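Local coordinates for protein membrane-bound lytic murein transglycosylase (Agrobacterium tumefaciens, PDB 2PNW) that probably cleaves the glycan strands of bacterial cell-wall peptidoglycan (murein) by lytic transglycosylation, leaving 1,6-anhydromuramic acid ends, at residues A[105-113]-A[175-183]; A[275-285]-A[318-326]. All coordinates share one frame; numbering follows the deposited sequence. Where two conformers were deposited one is given.

Interaction 1: A[105-113]-A[175-183]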
ATOM      1  N   GLU A 105       3.002  12.633   7.530  1.00 17.11           N
ATOM      2  CA  GLU A 105       2.350  13.824   7.986  1.00 19.12           C
ATOM      3  C   GLU A 105       2.729  14.936   6.993  1.00 19.43           C
ATOM      4  O   GLU A 105       3.916  15.123   6.694  1.00 20.42           O
ATOM      5  CB  GLU A 105       2.842  14.123   9.404  1.00 20.26           C
ATOM      6  CG  GLU A 105       2.132  15.239  10.055  1.00 26.85           C
ATOM      7  CD  GLU A 105       2.501  15.350  11.530  1.00 34.26           C
ATOM      8  OE1 GLU A 105       2.024  14.513  12.328  1.00 37.36           O
ATOM      9  OE2 GLU A 105       3.260  16.278  11.869  1.00 36.54           O
ATOM     10  N   LEU A 106       1.738  15.652   6.476  1.00 18.74           N
ATOM     11  CA  LEU A 106       1.973  16.706   5.504  1.00 18.82           C
ATOM     12  C   LEU A 106       1.388  18.023   5.985  1.00 19.44           C
ATOM     13  O   LEU A 106       0.184  18.112   6.242  1.00 18.95           O
ATOM     14  CB  LEU A 106       1.343  16.322   4.161  1.00 19.03           C
ATOM     15  CG  LEU A 106       1.549  17.258   2.959  1.00 19.05           C
ATOM     16  CD1 LEU A 106       3.022  17.305   2.524  1.00 20.49           C
ATOM     17  CD2 LEU A 106       0.669  16.856   1.783  1.00 18.71           C
ATOM     18  N   GLU A 107       2.238  19.052   6.109  1.00 19.16           N
ATOM     19  CA  GLU A 107       1.772  20.398   6.417  1.00 20.53           C
ATOM     20  C   GLU A 107       0.964  20.975   5.273  1.00 18.83           C
ATOM     21  O   GLU A 107       1.406  20.951   4.102  1.00 17.49           O
ATOM     22  CB  GLU A 107       2.962  21.339   6.715  1.00 19.48           C
ATOM     23  CG  GLU A 107       3.689  20.967   8.009  1.00 23.93           C
ATOM     24  CD  GLU A 107       4.887  21.878   8.298  1.00 27.36           C
ATOM     25  OE1 GLU A 107       5.163  22.829   7.511  1.00 34.28           O
ATOM     26  OE2 GLU A 107       5.559  21.624   9.322  1.00 36.55           O
ATOM     27  N   VAL A 108      -0.199  21.535   5.618  1.00 17.63           N
ATOM     28  CA  VAL A 108      -1.092  22.152   4.643  1.00 17.34           C
ATOM     29  C   VAL A 108      -1.742  23.414   5.174  1.00 18.14           C
ATOM     30  O   VAL A 108      -1.604  23.728   6.366  1.00 18.26           O
ATOM     31  CB  VAL A 108      -2.214  21.160   4.189  1.00 18.05           C
ATOM     32  CG1 VAL A 108      -1.583  19.903   3.569  1.00 16.17           C
ATOM     33  CG2 VAL A 108      -3.123  20.775   5.375  1.00 16.57           C
ATOM     34  N   SER A 109      -2.425  24.123   4.278  1.00 18.65           N
ATOM     35  CA  SER A 109      -3.265  25.235   4.615  1.00 20.26           C
ATOM     36  C   SER A 109      -4.615  25.118   3.911  1.00 21.22           C
ATOM     37  O   SER A 109      -4.742  24.541   2.810  1.00 20.37           O
ATOM     38  CB  SER A 109      -2.598  26.560   4.224  1.00 20.80           C
ATOM     39  OG  SER A 109      -3.465  27.651   4.503  1.00 23.22           O
ATOM     40  N   ALA A 110      -5.633  25.681   4.545  1.00 21.17           N
ATOM     41  CA  ALA A 110      -6.967  25.732   3.941  1.00 23.09           C
ATOM     42  C   ALA A 110      -7.051  26.856   2.900  1.00 23.84           C
ATOM     43  O   ALA A 110      -7.979  26.899   2.104  1.00 25.16           O
ATOM     44  CB  ALA A 110      -8.039  25.930   5.039  1.00 23.09           C
ATOM     45  N   THR A 111      -6.067  27.749   2.923  1.00 24.59           N
ATOM     46  CA  THR A 111      -6.067  28.914   2.045  0.50 25.10           C
ATOM     47  C   THR A 111      -4.785  28.984   1.213  1.00 25.08           C
ATOM     48  O   THR A 111      -3.668  28.917   1.742  1.00 25.02           O
ATOM     49  CB  THR A 111      -6.220  30.236   2.837  0.50 25.12           C
ATOM     50  OG1 THR A 111      -5.147  30.351   3.777  0.50 26.33           O
ATOM     51  CG2 THR A 111      -7.557  30.288   3.579  0.50 25.62           C
ATOM     52  N   PRO A 112      -4.942  29.128  -0.113  1.00 24.56           N
ATOM     53  CA  PRO A 112      -3.746  29.181  -0.952  1.00 24.22           C
ATOM     54  C   PRO A 112      -3.053  30.545  -0.949  1.00 25.21           C
ATOM     55  O   PRO A 112      -3.718  31.584  -0.872  1.00 24.91           O
ATOM     56  CB  PRO A 112      -4.306  28.918  -2.348  1.00 24.59           C
ATOM     57  CG  PRO A 112      -5.677  29.515  -2.294  1.00 24.17           C
ATOM     58  CD  PRO A 112      -6.180  29.256  -0.901  1.00 24.72           C
ATOM     59  N   ASP A 113      -1.728  30.533  -1.049  1.00 25.32           N
ATOM     60  CA  ASP A 113      -0.969  31.757  -1.300  1.00 25.53           C
ATOM     61  C   ASP A 113       0.359  31.371  -1.939  1.00 26.18           C
ATOM     62  O   ASP A 113       0.513  30.239  -2.433  1.00 25.10           O
ATOM     63  CB  ASP A 113      -0.801  32.620  -0.031  1.00 25.91           C
ATOM     64  CG  ASP A 113      -0.036  31.929   1.097  1.00 26.24           C
ATOM     65  OD1 ASP A 113       0.798  31.034   0.869  1.00 26.48           O
ATOM     66  OD2 ASP A 113      -0.258  32.326   2.261  1.00 27.01           O
ATOM     67  N   ALA A 175      -6.989  20.761   0.435  1.00 17.73           N
ATOM     68  CA  ALA A 175      -6.054  21.671   1.109  1.00 17.46           C
ATOM     69  C   ALA A 175      -4.906  21.979   0.143  1.00 17.49           C
ATOM     70  O   ALA A 175      -4.869  21.423  -0.959  1.00 17.12           O
ATOM     71  CB  ALA A 175      -5.498  21.046   2.418  1.00 16.41           C
ATOM     72  N   TRP A 176      -3.970  22.837   0.576  1.00 17.50           N
ATOM     73  CA  TRP A 176      -2.801  23.222  -0.215  1.00 18.10           C
ATOM     74  C   TRP A 176      -1.539  22.947   0.565  1.00 17.21           C
ATOM     75  O   TRP A 176      -1.414  23.377   1.708  1.00 16.05           O
ATOM     76  CB  TRP A 176      -2.843  24.721  -0.553  1.00 20.40           C
ATOM     77  CG  TRP A 176      -3.690  25.057  -1.721  1.00 22.11           C
ATOM     78  CD1 TRP A 176      -3.275  25.186  -3.035  1.00 24.92           C
ATOM     79  CD2 TRP A 176      -5.086  25.318  -1.717  1.00 24.03           C
ATOM     80  NE1 TRP A 176      -4.338  25.509  -3.834  1.00 24.94           N
ATOM     81  CE2 TRP A 176      -5.460  25.602  -3.047  1.00 24.05           C
ATOM     82  CE3 TRP A 176      -6.056  25.349  -0.715  1.00 22.23           C
ATOM     83  CZ2 TRP A 176      -6.755  25.919  -3.398  1.00 24.90           C
ATOM     84  CZ3 TRP A 176      -7.348  25.635  -1.063  1.00 25.17           C
ATOM     85  CH2 TRP A 176      -7.697  25.909  -2.396  1.00 26.20           C
ATOM     86  N   ALA A 177      -0.605  22.229  -0.048  1.00 16.85           N
ATOM     87  CA  ALA A 177       0.692  21.912   0.566  1.00 16.91           C
ATOM     88  C   ALA A 177       1.715  22.993   0.169  1.00 17.69           C
ATOM     89  O   ALA A 177       1.474  23.776  -0.749  1.00 17.79           O
ATOM     90  CB  ALA A 177       1.162  20.535   0.095  1.00 17.37           C
ATOM     91  N   ARG A 178       2.846  23.030   0.861  1.00 18.78           N
ATOM     92  CA  ARG A 178       3.916  23.993   0.538  1.00 20.50           C
ATOM     93  C   ARG A 178       5.132  23.316  -0.054  1.00 20.43           C
ATOM     94  O   ARG A 178       6.064  24.010  -0.486  1.00 20.13           O
ATOM     95  CB  ARG A 178       4.343  24.803   1.781  1.00 19.34           C
ATOM     96  CG  ARG A 178       4.868  23.959   2.924  1.00 21.76           C
ATOM     97  CD  ARG A 178       5.287  24.841   4.132  1.00 23.70           C
ATOM     98  NE  ARG A 178       6.291  25.812   3.708  1.00 28.67           N
ATOM     99  CZ  ARG A 178       6.579  26.947   4.341  1.00 32.77           C
ATOM    100  NH1 ARG A 178       5.940  27.279   5.462  1.00 31.70           N
ATOM    101  NH2 ARG A 178       7.519  27.753   3.841  1.00 34.71           N
ATOM    102  N   SER A 179       5.152  21.980  -0.051  1.00 19.75           N
ATOM    103  CA  SER A 179       6.253  21.214  -0.664  1.00 19.39           C
ATOM    104  C   SER A 179       5.745  20.288  -1.770  1.00 19.89           C
ATOM    105  O   SER A 179       4.980  19.356  -1.493  1.00 18.75           O
ATOM    106  CB  SER A 179       6.993  20.406   0.390  1.00 19.88           C
ATOM    107  OG  SER A 179       7.884  19.467  -0.209  1.00 20.67           O
ATOM    108  N   LYS A 180       6.183  20.506  -3.010  1.00 18.93           N
ATOM    109  CA  LYS A 180       5.752  19.600  -4.086  1.00 19.61           C
ATOM    110  C   LYS A 180       6.334  18.197  -3.938  1.00 18.04           C
ATOM    111  O   LYS A 180       5.666  17.209  -4.272  1.00 18.28           O
ATOM    112  CB  LYS A 180       5.930  20.203  -5.506  1.00 20.13           C
ATOM    113  CG  LYS A 180       7.317  20.282  -6.054  1.00 23.98           C
ATOM    114  CD  LYS A 180       7.290  21.076  -7.371  1.00 21.20           C
ATOM    115  CE  LYS A 180       8.611  21.753  -7.641  1.00 25.28           C
ATOM    116  NZ  LYS A 180       8.505  22.581  -8.896  1.00 20.46           N
ATOM    117  N   VAL A 181       7.559  18.086  -3.406  1.00 17.36           N
ATOM    118  CA  VAL A 181       8.155  16.777  -3.231  1.00 17.19           C
ATOM    119  C   VAL A 181       7.464  15.993  -2.108  1.00 16.98           C
ATOM    120  O   VAL A 181       7.220  14.787  -2.236  1.00 16.55           O
ATOM    121  CB  VAL A 181       9.689  16.842  -3.039  1.00 18.24           C
ATOM    122  CG1 VAL A 181      10.223  15.450  -2.693  1.00 16.87           C
ATOM    123  CG2 VAL A 181      10.333  17.343  -4.358  1.00 17.75           C
ATOM    124  N   ASP A 182       7.131  16.679  -1.012  1.00 16.85           N
ATOM    125  CA  ASP A 182       6.481  15.996   0.097  1.00 16.17           C
ATOM    126  C   ASP A 182       5.115  15.499  -0.390  1.00 15.02           C
ATOM    127  O   ASP A 182       4.716  14.366  -0.071  1.00 14.37           O
ATOM    128  CB  ASP A 182       6.314  16.924   1.307  1.00 16.95           C
ATOM    129  CG  ASP A 182       7.630  17.134   2.100  1.00 20.74           C
ATOM    130  OD1 ASP A 182       8.604  16.417   1.849  1.00 25.92           O
ATOM    131  OD2 ASP A 182       7.671  18.024   2.976  1.00 23.80           O
ATOM    132  N   LEU A 183       4.404  16.334  -1.149  1.00 14.06           N
ATOM    133  CA  LEU A 183       3.110  15.909  -1.697  1.00 14.17           C
ATOM    134  C   LEU A 183       3.258  14.746  -2.690  1.00 14.94           C
ATOM    135  O   LEU A 183       2.448  13.804  -2.702  1.00 14.40           O
ATOM    136  CB  LEU A 183       2.389  17.089  -2.339  1.00 14.43           C
ATOM    137  CG  LEU A 183       1.065  16.750  -3.029  1.00 15.39           C
ATOM    138  CD1 LEU A 183       0.062  16.084  -2.059  1.00 16.88           C
ATOM    139  CD2 LEU A 183       0.510  18.037  -3.602  1.00 17.39           C
TER
HETATM  140  O   HOH W   1       3.525  20.793   2.603  1.00 16.91           O
HETATM  141  O   HOH W   2       4.890  25.607   7.598  1.00 47.53           O
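Ser109 and Trp176 face each other as an antiparallel hydrogen-bonded pair, and both backbone bonds are sound: Ser109 N reaches Trp176 O and Trp176 N reaches Ser109 O, each over 2.9 Å and with N-H...O angles of 155°. Two residues further on, where Glu107 and Arg178 would form the next such pair, the chains have moved apart and a water takes the place of a direct bond. This water's oxygen accepts from Arg178 N at 2.9 Å and donates to Glu107 O at 2.6 Å. A second water repeats the device at the side chains, donating to Glu107 OE1 and accepting from Arg178 NH1. Glu107 OE1 and Arg178 NH1 stay 5.0 Å apart, on side chains that run alongside each other and point the same way, so the opposite charges are linked through water and do not touch. The arginine also makes a cation-pi contact with Trp116.

Packing takes over around these polar links. Further along the chain, Pro112 lies over one face of the Trp176 indole; its CB sits 3.6 Å from the centroid of the five-membered ring, 10° off the normal, while CD and CG lie near the six-membered ring. The indole is laid beneath the proline by a chi1 of -82°, which sets CG anti to the carbonyl carbon. On the other face of the sheet, Val108 CB meets Ala175 CB at 3.7 Å. Leu106 forks toward the helix start: CD1 touches Asp182 CB at 3.5 Å, and CD2 rests against both Ala177 CB and Leu183 CD1. Ser179 N-caps that helix by accepting from Asp182 N, and the Asp182 carboxylate is paired with Arg238.

The chemistry implies a short strand pairing within the MltA-specific insert, pinned by one direct pair of bonds, continued by water between Glu107 and Arg178, and packed with apolar carbon on both faces.

Interaction 2: A[275-285]-A[318-326]; sequences AAAKVPLVAGR and RLMLALDTG. With SO4 (sulfate ion), chain B.
Arginine-to-carbonyl bonds link one end of the loop 275-285 to strand 316-324, and they run both ways. Arg318 NH1 meets Gly284 O at 2.9 Å on a lone pair, nearly straight at 169° and in its own guanidinium plane. Arg285 NH1 in turn binds Leu319 O at 2.9 Å, with the oxygen tilted 22° from its plane, while Arg318 CB covers one face of that guanidinium. Asp23 and Asp311 hold the NH2 atoms of Arg285 and Arg318 respectively.

Among backbone groups, Leu321 N donates to Arg285 O at 2.9 Å. At the far end, the type I turn 275-278 offers Ala276 N to Asp324 OD1 at 3.1 Å, from above the carboxylate plane. A water donates to both Leu323 O and Val279 O, bridging loop and strand.

The apolar contacts centre on Leu323: CD2 meets Val279 CG2 at 3.6 Å, and Leu323 CB touches Leu281 CD2 at 3.7 Å as the two side chains pass in opposite directions. A sulfate, probably from the crystallisation liquor, lies beside Lys278, Lys43 and Arg46.

The loop thus arches over the strand, tied at both ends, before it becomes strand 286-288, which pairs in parallel with 316-324 within the 3D domain, a family of the double-psi beta-barrel clan.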
ATOM      1  N   ALA A 275      -6.888   1.481   3.684  1.00 18.38           N
ATOM      2  CA  ALA A 275      -6.244   1.221   2.399  1.00 18.42           C
ATOM      3  C   ALA A 275      -7.056   0.237   1.556  1.00 17.88           C
ATOM      4  O   ALA A 275      -8.295   0.220   1.641  1.00 16.65           O
ATOM      5  CB  ALA A 275      -4.795   0.768   2.588  1.00 17.84           C
ATOM      6  N   ALA A 276      -6.381  -0.556   0.730  1.00 18.54           N
ATOM      7  CA  ALA A 276      -7.097  -1.277  -0.337  1.00 18.69           C
ATOM      8  C   ALA A 276      -8.012  -2.384   0.197  1.00 18.45           C
ATOM      9  O   ALA A 276      -9.003  -2.733  -0.444  1.00 18.07           O
ATOM     10  CB  ALA A 276      -6.104  -1.835  -1.400  1.00 18.76           C
ATOM     11  N   ALA A 277      -7.700  -2.926   1.374  1.00 17.60           N
ATOM     12  CA  ALA A 277      -8.572  -3.922   2.020  1.00 17.11           C
ATOM     13  C   ALA A 277      -9.711  -3.265   2.829  1.00 17.25           C
ATOM     14  O   ALA A 277     -10.492  -3.950   3.498  1.00 16.67           O
ATOM     15  CB  ALA A 277      -7.750  -4.878   2.894  1.00 16.49           C
ATOM     16  N   LYS A 278      -9.808  -1.936   2.736  1.00 16.50           N
ATOM     17  CA  LYS A 278     -10.906  -1.148   3.294  1.00 17.24           C
ATOM     18  C   LYS A 278     -10.974  -1.115   4.821  1.00 17.02           C
ATOM     19  O   LYS A 278     -12.007  -0.746   5.386  1.00 16.54           O
ATOM     20  CB  LYS A 278     -12.274  -1.584   2.694  1.00 17.13           C
ATOM     21  CG  LYS A 278     -12.279  -1.696   1.180  1.00 20.89           C
ATOM     22  CD  LYS A 278     -11.890  -0.351   0.548  1.00 27.19           C
ATOM     23  CE  LYS A 278     -12.480  -0.169  -0.850  1.00 33.68           C
ATOM     24  NZ  LYS A 278     -12.394  -1.399  -1.650  1.00 37.51           N
ATOM     25  N   VAL A 279      -9.872  -1.488   5.472  1.00 16.12           N
ATOM     26  CA  VAL A 279      -9.737  -1.454   6.940  1.00 15.98           C
ATOM     27  C   VAL A 279      -8.455  -0.686   7.324  1.00 16.59           C
ATOM     28  O   VAL A 279      -7.549  -0.527   6.482  1.00 16.46           O
ATOM     29  CB  VAL A 279      -9.720  -2.871   7.554  1.00 15.53           C
ATOM     30  CG1 VAL A 279     -11.036  -3.648   7.244  1.00 14.99           C
ATOM     31  CG2 VAL A 279      -8.511  -3.670   7.102  1.00 14.87           C
ATOM     32  N   PRO A 280      -8.386  -0.170   8.579  1.00 17.38           N
ATOM     33  CA  PRO A 280      -7.180   0.580   8.991  1.00 17.71           C
ATOM     34  C   PRO A 280      -5.946  -0.302   8.985  1.00 17.36           C
ATOM     35  O   PRO A 280      -5.996  -1.470   9.407  1.00 17.78           O
ATOM     36  CB  PRO A 280      -7.490   1.008  10.425  1.00 18.05           C
ATOM     37  CG  PRO A 280      -9.019   0.894  10.548  1.00 19.93           C
ATOM     38  CD  PRO A 280      -9.421  -0.207   9.637  1.00 17.56           C
ATOM     39  N   LEU A 281      -4.835   0.247   8.511  1.00 17.59           N
ATOM     40  CA  LEU A 281      -3.563  -0.465   8.589  1.00 17.77           C
ATOM     41  C   LEU A 281      -3.036  -0.485  10.014  1.00 18.39           C
ATOM     42  O   LEU A 281      -3.401   0.354  10.831  1.00 19.32           O
ATOM     43  CB  LEU A 281      -2.532   0.204   7.663  1.00 18.15           C
ATOM     44  CG  LEU A 281      -2.938   0.237   6.182  1.00 16.18           C
ATOM     45  CD1 LEU A 281      -1.737   0.671   5.336  1.00 19.60           C
ATOM     46  CD2 LEU A 281      -3.490  -1.085   5.684  1.00 17.81           C
ATOM     47  N   VAL A 282      -2.162  -1.428  10.313  1.00 18.29           N
ATOM     48  CA  VAL A 282      -1.613  -1.550  11.675  1.00 19.27           C
ATOM     49  C   VAL A 282      -0.099  -1.465  11.521  1.00 19.39           C
ATOM     50  O   VAL A 282       0.495  -2.298  10.816  1.00 19.08           O
ATOM     51  CB  VAL A 282      -1.941  -2.931  12.281  1.00 19.83           C
ATOM     52  CG1 VAL A 282      -1.301  -3.070  13.684  1.00 21.04           C
ATOM     53  CG2 VAL A 282      -3.477  -3.157  12.340  1.00 20.40           C
ATOM     54  N   ALA A 283       0.508  -0.462  12.156  1.00 19.61           N
ATOM     55  CA  ALA A 283       1.952  -0.261  12.056  1.00 20.04           C
ATOM     56  C   ALA A 283       2.708  -1.537  12.363  1.00 20.42           C
ATOM     57  O   ALA A 283       2.471  -2.167  13.406  1.00 19.94           O
ATOM     58  CB  ALA A 283       2.401   0.866  13.011  1.00 20.98           C
ATOM     59  N   GLY A 284       3.604  -1.910  11.455  1.00 19.56           N
ATOM     60  CA  GLY A 284       4.474  -3.062  11.637  1.00 20.82           C
ATOM     61  C   GLY A 284       3.799  -4.405  11.383  1.00 20.44           C
ATOM     62  O   GLY A 284       4.462  -5.430  11.402  1.00 20.65           O
ATOM     63  N   ARG A 285       2.491  -4.412  11.112  1.00 20.03           N
ATOM     64  CA  ARG A 285       1.773  -5.686  10.958  1.00 20.34           C
ATOM     65  C   ARG A 285       0.938  -5.789   9.679  1.00 20.18           C
ATOM     66  O   ARG A 285       0.346  -6.831   9.427  1.00 21.55           O
ATOM     67  CB  ARG A 285       0.869  -5.948  12.175  1.00 21.28           C
ATOM     68  CG  ARG A 285       1.632  -6.189  13.491  1.00 21.28           C
ATOM     69  CD  ARG A 285       2.179  -7.601  13.529  1.00 21.60           C
ATOM     70  NE  ARG A 285       3.160  -7.738  14.607  1.00 22.15           N
ATOM     71  CZ  ARG A 285       3.684  -8.895  15.000  1.00 23.04           C
ATOM     72  NH1 ARG A 285       3.315 -10.034  14.418  1.00 20.19           N
ATOM     73  NH2 ARG A 285       4.594  -8.899  15.982  1.00 23.78           N
ATOM     74  N   ARG A 318       8.003 -11.909  11.444  1.00 23.34           N
ATOM     75  CA  ARG A 318       6.706 -11.679  12.075  1.00 22.60           C
ATOM     76  C   ARG A 318       5.556 -12.038  11.165  1.00 20.89           C
ATOM     77  O   ARG A 318       5.697 -12.056   9.943  1.00 20.79           O
ATOM     78  CB  ARG A 318       6.570 -10.224  12.558  1.00 22.26           C
ATOM     79  CG  ARG A 318       6.569  -9.179  11.484  1.00 23.32           C
ATOM     80  CD  ARG A 318       6.460  -7.771  12.076  1.00 24.52           C
ATOM     81  NE  ARG A 318       7.728  -7.288  12.646  1.00 26.15           N
ATOM     82  CZ  ARG A 318       8.001  -6.000  12.887  1.00 29.64           C
ATOM     83  NH1 ARG A 318       7.106  -5.052  12.609  1.00 24.92           N
ATOM     84  NH2 ARG A 318       9.174  -5.650  13.408  1.00 29.53           N
ATOM     85  N   LEU A 319       4.433 -12.359  11.791  1.00 20.42           N
ATOM     86  CA  LEU A 319       3.176 -12.602  11.090  1.00 19.49           C
ATOM     87  C   LEU A 319       2.467 -11.291  10.808  1.00 19.30           C
ATOM     88  O   LEU A 319       2.332 -10.436  11.698  1.00 19.38           O
ATOM     89  CB  LEU A 319       2.273 -13.499  11.924  1.00 19.56           C
ATOM     90  CG  LEU A 319       1.027 -14.060  11.206  1.00 20.09           C
ATOM     91  CD1 LEU A 319       1.422 -14.948   9.997  1.00 19.80           C
ATOM     92  CD2 LEU A 319       0.197 -14.842  12.183  1.00 21.05           C
ATOM     93  N   MET A 320       1.993 -11.154   9.574  1.00 18.38           N
ATOM     94  CA  MET A 320       1.393  -9.898   9.122  1.00 18.23           C
ATOM     95  C   MET A 320       0.097 -10.226   8.400  1.00 18.83           C
ATOM     96  O   MET A 320      -0.181 -11.388   8.118  1.00 18.61           O
ATOM     97  CB  MET A 320       2.367  -9.168   8.174  1.00 18.23           C
ATOM     98  CG  MET A 320       3.808  -8.884   8.760  1.00 18.59           C
ATOM     99  SD  MET A 320       4.862  -8.003   7.569  1.00 15.21           S
ATOM    100  CE  MET A 320       4.233  -6.361   7.927  1.00 18.71           C
ATOM    101  N   LEU A 321      -0.726  -9.212   8.125  1.00 18.69           N
ATOM    102  CA  LEU A 321      -1.892  -9.436   7.288  1.00 17.78           C
ATOM    103  C   LEU A 321      -1.757  -8.636   6.012  1.00 17.71           C
ATOM    104  O   LEU A 321      -1.240  -7.516   6.028  1.00 16.96           O
ATOM    105  CB  LEU A 321      -3.188  -9.057   8.001  1.00 18.30           C
ATOM    106  CG  LEU A 321      -3.534  -9.895   9.246  1.00 17.96           C
ATOM    107  CD1 LEU A 321      -4.610  -9.172  10.029  1.00 17.62           C
ATOM    108  CD2 LEU A 321      -4.000 -11.285   8.839  1.00 20.48           C
ATOM    109  N   ALA A 322      -2.230  -9.218   4.910  1.00 17.32           N
ATOM    110  CA  ALA A 322      -2.226  -8.524   3.609  1.00 17.06           C
ATOM    111  C   ALA A 322      -3.372  -7.527   3.576  1.00 16.94           C
ATOM    112  O   ALA A 322      -4.520  -7.918   3.394  1.00 17.45           O
ATOM    113  CB  ALA A 322      -2.380  -9.541   2.471  1.00 16.92           C
ATOM    114  N   LEU A 323      -3.074  -6.245   3.783  1.00 16.26           N
ATOM    115  CA  LEU A 323      -4.142  -5.261   3.955  1.00 16.64           C
ATOM    116  C   LEU A 323      -4.059  -4.115   2.935  1.00 16.56           C
ATOM    117  O   LEU A 323      -4.819  -3.154   3.013  1.00 16.79           O
ATOM    118  CB  LEU A 323      -4.115  -4.700   5.389  1.00 16.53           C
ATOM    119  CG  LEU A 323      -4.523  -5.730   6.470  1.00 18.48           C
ATOM    120  CD1 LEU A 323      -4.305  -5.081   7.812  1.00 20.57           C
ATOM    121  CD2 LEU A 323      -5.974  -6.159   6.294  1.00 19.04           C
ATOM    122  N   ASP A 324      -3.143  -4.218   1.966  1.00 17.18           N
ATOM    123  CA  ASP A 324      -3.024  -3.141   0.978  1.00 18.32           C
ATOM    124  C   ASP A 324      -2.379  -3.668  -0.299  1.00 18.74           C
ATOM    125  O   ASP A 324      -1.974  -4.814  -0.363  1.00 18.21           O
ATOM    126  CB  ASP A 324      -2.188  -1.972   1.555  1.00 18.02           C
ATOM    127  CG  ASP A 324      -2.421  -0.637   0.810  1.00 21.74           C
ATOM    128  OD1 ASP A 324      -3.362  -0.512  -0.043  1.00 21.04           O
ATOM    129  OD2 ASP A 324      -1.650   0.306   1.099  1.00 23.99           O
ATOM    130  N   THR A 325      -2.317  -2.824  -1.321  1.00 19.99           N
ATOM    131  CA  THR A 325      -1.603  -3.180  -2.547  1.00 22.69           C
ATOM    132  C   THR A 325      -0.947  -1.897  -3.059  1.00 24.50           C
ATOM    133  O   THR A 325      -1.158  -0.817  -2.496  1.00 24.00           O
ATOM    134  CB  THR A 325      -2.548  -3.847  -3.607  1.00 23.00           C
ATOM    135  OG1 THR A 325      -1.781  -4.348  -4.717  1.00 24.67           O
ATOM    136  CG2 THR A 325      -3.629  -2.861  -4.110  1.00 24.12           C
ATOM    137  N   GLY A 326      -0.115  -2.021  -4.086  1.00 25.86           N
ATOM    138  CA  GLY A 326       0.513  -0.851  -4.698  1.00 27.69           C
ATOM    139  C   GLY A 326       0.957  -1.235  -6.088  1.00 29.07           C
ATOM    140  O   GLY A 326       1.235  -2.415  -6.353  1.00 28.57           O
TER
HETATM  141  S   SO4 B 379     -12.720  -1.777  -4.743  1.00 67.54           S
HETATM  142  O1  SO4 B 379     -12.484  -0.328  -4.734  1.00 66.19           O
HETATM  143  O2  SO4 B 379     -13.504  -2.160  -3.568  1.00 66.43           O
HETATM  144  O3  SO4 B 379     -13.459  -2.142  -5.956  1.00 65.96           O
HETATM  145  O4  SO4 B 379     -11.438  -2.494  -4.709  1.00 66.43           O
HETATM  146  O   HOH W   3      -6.845  -1.645   4.221  1.00 17.95           O

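The two contacts follow one another along the chain, their centres 27 Å apart and their nearest atoms about 13 Å apart, without touching. Interaction 1 is peripheral, about 22 Å from the centre of the chain, and belongs to the MltA-specific insert; interaction 2 lies about 8 Å from that centre, where a loop packs on a strand of the 3D domain. Their chemistry differs accordingly. Residues 105-113 and 175-183 rely on strand pairing, with one water between backbones and one between exposed charged groups. Residues 275-285 and 318-326 instead use arginine side chains to grip backbone carbonyls, and share a water between carbonyls beside buried leucines. Strand 96-109 also pairs with strand 334-341, which pairs with 286-288, connecting the neighbourhoods.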